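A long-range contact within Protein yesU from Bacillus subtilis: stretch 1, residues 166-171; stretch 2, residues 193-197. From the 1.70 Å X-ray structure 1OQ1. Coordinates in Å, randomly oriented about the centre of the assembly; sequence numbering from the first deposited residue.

Stretch 1 (166-171) IKDKGY
Stretch 2 193-197: PVLTK

Stretch 1 is the end of a strand, residues 166-168, running into a type II' beta turn from Asp 168 to Tyr 171. The turn is closed by two backbone hydrogen bonds, Asp 168 N to Tyr 171 O at 2.9 Å and Tyr 171 N to Asp 168 O at 3.0 Å. Its corners are Lys 169, at phi/psi 57/-123, and Gly 170, at -73/-14; the positive phi at Lys 169 marks the primed turn. The strand residues are extended (Ile 166 -109/132, Lys 167 -133/113, Asp 168 -144/93). Stretch 2 has no regular secondary structure, but Pro 193 (-55/151), Val 194 (-64/137) and Leu 195 (-83/148) form an extended segment before Thr 196 departs from it at -119/-91; Lys 197 follows at -92/170. The register is set by CA-CA distances of 5.8 Å for Lys 169 to Thr 196 and 5.7 Å for Gly 170 to Val 194, so as the sequence advances through the turn, its nearest partners move backward along stretch 2.

The polar link is a single hydrogen bond across the stretches, from Lys 167 NZ to Leu 195 O at 2.8 Å. Lys 167 points its CA-to-CB bond toward stretch 2 and adopts chi1 to chi4 of t, p, t, p (169°, 65°, 179°, 65°). The same amine donates to Lys 169 O, with NZ to O at 2.9 Å, and is also hydrogen-bonded elsewhere in the structure. A long, flexible lysine suits this place: its buried amine reaches carbonyl oxygens of both stretches. Those acceptors, Lys 169 O and Leu 195 O, lie 4.0 Å apart, with NZ bonded to each.

The apolar contact is made by Val 194, whose CA-to-CB bond points toward the turn with chi1 t (168°). Its CG1 lies 3.4 Å from Lys 169 C and 3.5 Å from Gly 170 N, packing a methyl against the peptide between the turn's corners. An ideal CB on Gly 170 would sit 3.8 Å from Val 194 CG2.

Altogether 185 Å² is buried, both sides summed, with Lys 167 (47 Å²) and Val 194 (46 Å²) contributing most. Lys 169 (chi1 m) points away, leaving its backbone to meet stretch 2. Leu 195 (m, t) starts sideways and its end leads away; its carbonyl O accepts the bond from Lys 167 NZ. Thr 196 (chi1 p) points sideways, and the nearest approach of its side chain is Thr 196 CB to Lys 167 NZ at 5.1 Å. Asp 168 and Tyr 171, both chi1 t, point away from stretch 2.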

ATOM      1  N   ILE A 166       6.885  -7.477  -3.891  1.00  5.67           N
ATOM      2  CA  ILE A 166       6.655  -8.746  -4.577  1.00  6.03           C
ATOM      3  C   ILE A 166       5.578  -9.524  -3.823  1.00  6.01           C
ATOM      4  O   ILE A 166       5.638  -9.642  -2.600  1.00  6.79           O
ATOM      5  CB  ILE A 166       7.925  -9.637  -4.615  1.00  4.79           C
ATOM      6  CG1 ILE A 166       9.045  -8.929  -5.382  1.00  7.59           C
ATOM      7  CG2 ILE A 166       7.602 -10.983  -5.281  1.00  7.23           C
ATOM      8  CD1 ILE A 166      10.364  -9.671  -5.320  1.00  7.10           C
ATOM      9  N   LYS A 167       4.599 -10.044  -4.561  1.00  5.50           N
ATOM     10  CA  LYS A 167       3.510 -10.838  -3.991  1.00  5.90           C
ATOM     11  C   LYS A 167       3.355 -12.080  -4.861  1.00  6.13           C
ATOM     12  O   LYS A 167       2.956 -11.992  -6.024  1.00  6.51           O
ATOM     13  CB  LYS A 167       2.206 -10.035  -3.984  1.00  6.17           C
ATOM     14  CG  LYS A 167       0.957 -10.855  -3.665  1.00  6.91           C
ATOM     15  CD  LYS A 167       0.991 -11.397  -2.249  1.00  6.51           C
ATOM     16  CE  LYS A 167      -0.275 -12.184  -1.931  1.00  6.35           C
ATOM     17  NZ  LYS A 167      -0.403 -13.413  -2.761  1.00  6.08           N
ATOM     18  N   ASP A 168       3.672 -13.238  -4.294  1.00  6.68           N
ATOM     19  CA  ASP A 168       3.596 -14.486  -5.042  1.00  6.91           C
ATOM     20  C   ASP A 168       3.137 -15.580  -4.093  1.00  5.96           C
ATOM     21  O   ASP A 168       3.945 -16.204  -3.395  1.00  5.12           O
ATOM     22  CB  ASP A 168       4.976 -14.805  -5.628  1.00  8.40           C
ATOM     23  CG  ASP A 168       4.971 -16.047  -6.492  1.00 11.99           C
ATOM     24  OD1 ASP A 168       3.874 -16.500  -6.878  1.00 12.44           O
ATOM     25  OD2 ASP A 168       6.069 -16.562  -6.797  1.00 13.01           O
ATOM     26  N   LYS A 169       1.824 -15.794  -4.076  1.00  6.41           N
ATOM     27  CA  LYS A 169       1.201 -16.763  -3.191  1.00  8.03           C
ATOM     28  C   LYS A 169       1.580 -16.408  -1.751  1.00  7.42           C
ATOM     29  O   LYS A 169       1.334 -15.283  -1.319  1.00  7.26           O
ATOM     30  CB  LYS A 169       1.620 -18.186  -3.576  1.00 10.03           C
ATOM     31  CG  LYS A 169       1.051 -18.599  -4.937  1.00 11.52           C
ATOM     32  CD  LYS A 169       1.225 -20.080  -5.219  1.00 14.62           C
ATOM     33  CE  LYS A 169       0.588 -20.460  -6.551  1.00 17.43           C
ATOM     34  NZ  LYS A 169       1.223 -19.751  -7.694  1.00 19.48           N
ATOM     35  N   GLY A 170       2.184 -17.326  -1.008  1.00  7.02           N
ATOM     36  CA  GLY A 170       2.528 -16.998   0.368  1.00  8.14           C
ATOM     37  C   GLY A 170       3.691 -16.034   0.561  1.00  7.35           C
ATOM     38  O   GLY A 170       3.876 -15.484   1.652  1.00  7.11           O
ATOM     39  N   TYR A 171       4.463 -15.803  -0.493  1.00  5.94           N
ATOM     40  CA  TYR A 171       5.640 -14.935  -0.405  1.00  4.87           C
ATOM     41  C   TYR A 171       5.425 -13.437  -0.633  1.00  5.50           C
ATOM     42  O   TYR A 171       4.763 -13.032  -1.588  1.00  6.44           O
ATOM     43  CB  TYR A 171       6.704 -15.427  -1.395  1.00  6.30           C
ATOM     44  CG  TYR A 171       8.034 -14.720  -1.277  1.00  5.08           C
ATOM     45  CD1 TYR A 171       8.819 -14.865  -0.134  1.00  5.81           C
ATOM     46  CD2 TYR A 171       8.510 -13.904  -2.303  1.00  5.76           C
ATOM     47  CE1 TYR A 171      10.048 -14.219  -0.015  1.00  8.06           C
ATOM     48  CE2 TYR A 171       9.744 -13.249  -2.191  1.00  7.57           C
ATOM     49  CZ  TYR A 171      10.502 -13.417  -1.042  1.00  7.73           C
ATOM     50  OH  TYR A 171      11.726 -12.797  -0.919  1.00  9.78           O
ATOM     51  N   PRO A 193      -6.006 -19.018   5.205  1.00  9.00           N
ATOM     52  CA  PRO A 193      -5.514 -19.315   3.859  1.00  9.06           C
ATOM     53  C   PRO A 193      -4.717 -18.164   3.249  1.00  7.15           C
ATOM     54  O   PRO A 193      -4.941 -16.995   3.558  1.00  8.28           O
ATOM     55  CB  PRO A 193      -6.794 -19.595   3.080  1.00  9.84           C
ATOM     56  CG  PRO A 193      -7.694 -20.187   4.124  1.00 11.52           C
ATOM     57  CD  PRO A 193      -7.454 -19.277   5.302  1.00 10.29           C
ATOM     58  N   VAL A 194      -3.783 -18.514   2.379  1.00  7.40           N
ATOM     59  CA  VAL A 194      -2.960 -17.524   1.705  1.00  7.85           C
ATOM     60  C   VAL A 194      -3.853 -16.660   0.813  1.00  7.85           C
ATOM     61  O   VAL A 194      -4.749 -17.179   0.133  1.00  8.89           O
ATOM     62  CB  VAL A 194      -1.881 -18.222   0.834  1.00  7.33           C
ATOM     63  CG1 VAL A 194      -1.222 -17.221  -0.087  1.00  9.03           C
ATOM     64  CG2 VAL A 194      -0.831 -18.884   1.730  1.00  8.37           C
ATOM     65  N   LEU A 195      -3.627 -15.348   0.826  1.00  6.26           N
ATOM     66  CA  LEU A 195      -4.402 -14.440  -0.014  1.00  7.24           C
ATOM     67  C   LEU A 195      -3.777 -14.457  -1.405  1.00  7.42           C
ATOM     68  O   LEU A 195      -2.568 -14.635  -1.545  1.00  9.16           O
ATOM     69  CB  LEU A 195      -4.399 -13.025   0.567  1.00  7.41           C
ATOM     70  CG  LEU A 195      -5.029 -12.937   1.963  1.00  7.89           C
ATOM     71  CD1 LEU A 195      -5.122 -11.478   2.397  1.00  7.77           C
ATOM     72  CD2 LEU A 195      -6.415 -13.579   1.937  1.00  9.87           C
ATOM     73  N   THR A 196      -4.593 -14.272  -2.432  1.00  7.22           N
ATOM     74  CA  THR A 196      -4.083 -14.332  -3.793  1.00  8.26           C
ATOM     75  C   THR A 196      -4.243 -13.046  -4.594  1.00  8.47           C
ATOM     76  O   THR A 196      -3.364 -12.184  -4.572  1.00  9.10           O
ATOM     77  CB  THR A 196      -4.738 -15.511  -4.556  1.00 10.26           C
ATOM     78  OG1 THR A 196      -6.166 -15.351  -4.569  1.00 11.04           O
ATOM     79  CG2 THR A 196      -4.396 -16.838  -3.873  1.00  9.88           C
ATOM     80  N   LYS A 197      -5.364 -12.924  -5.300  1.00  9.40           N
ATOM     81  CA  LYS A 197      -5.644 -11.755  -6.132  1.00 10.11           C
ATOM     82  C   LYS A 197      -6.418 -10.690  -5.363  1.00  9.60           C
ATOM     83  O   LYS A 197      -6.893 -10.936  -4.255  1.00  9.75           O
ATOM     84  CB  LYS A 197      -6.461 -12.180  -7.354  1.00 13.37           C
ATOM     85  CG  LYS A 197      -7.806 -12.784  -6.990  1.00 16.70           C
ATOM     86  CD  LYS A 197      -8.581 -13.240  -8.214  1.00 22.14           C
ATOM     87  CE  LYS A 197      -9.907 -13.863  -7.808  1.00 26.07           C
ATOM     88  NZ  LYS A 197     -10.672 -14.367  -8.983  1.00 29.92           N
TER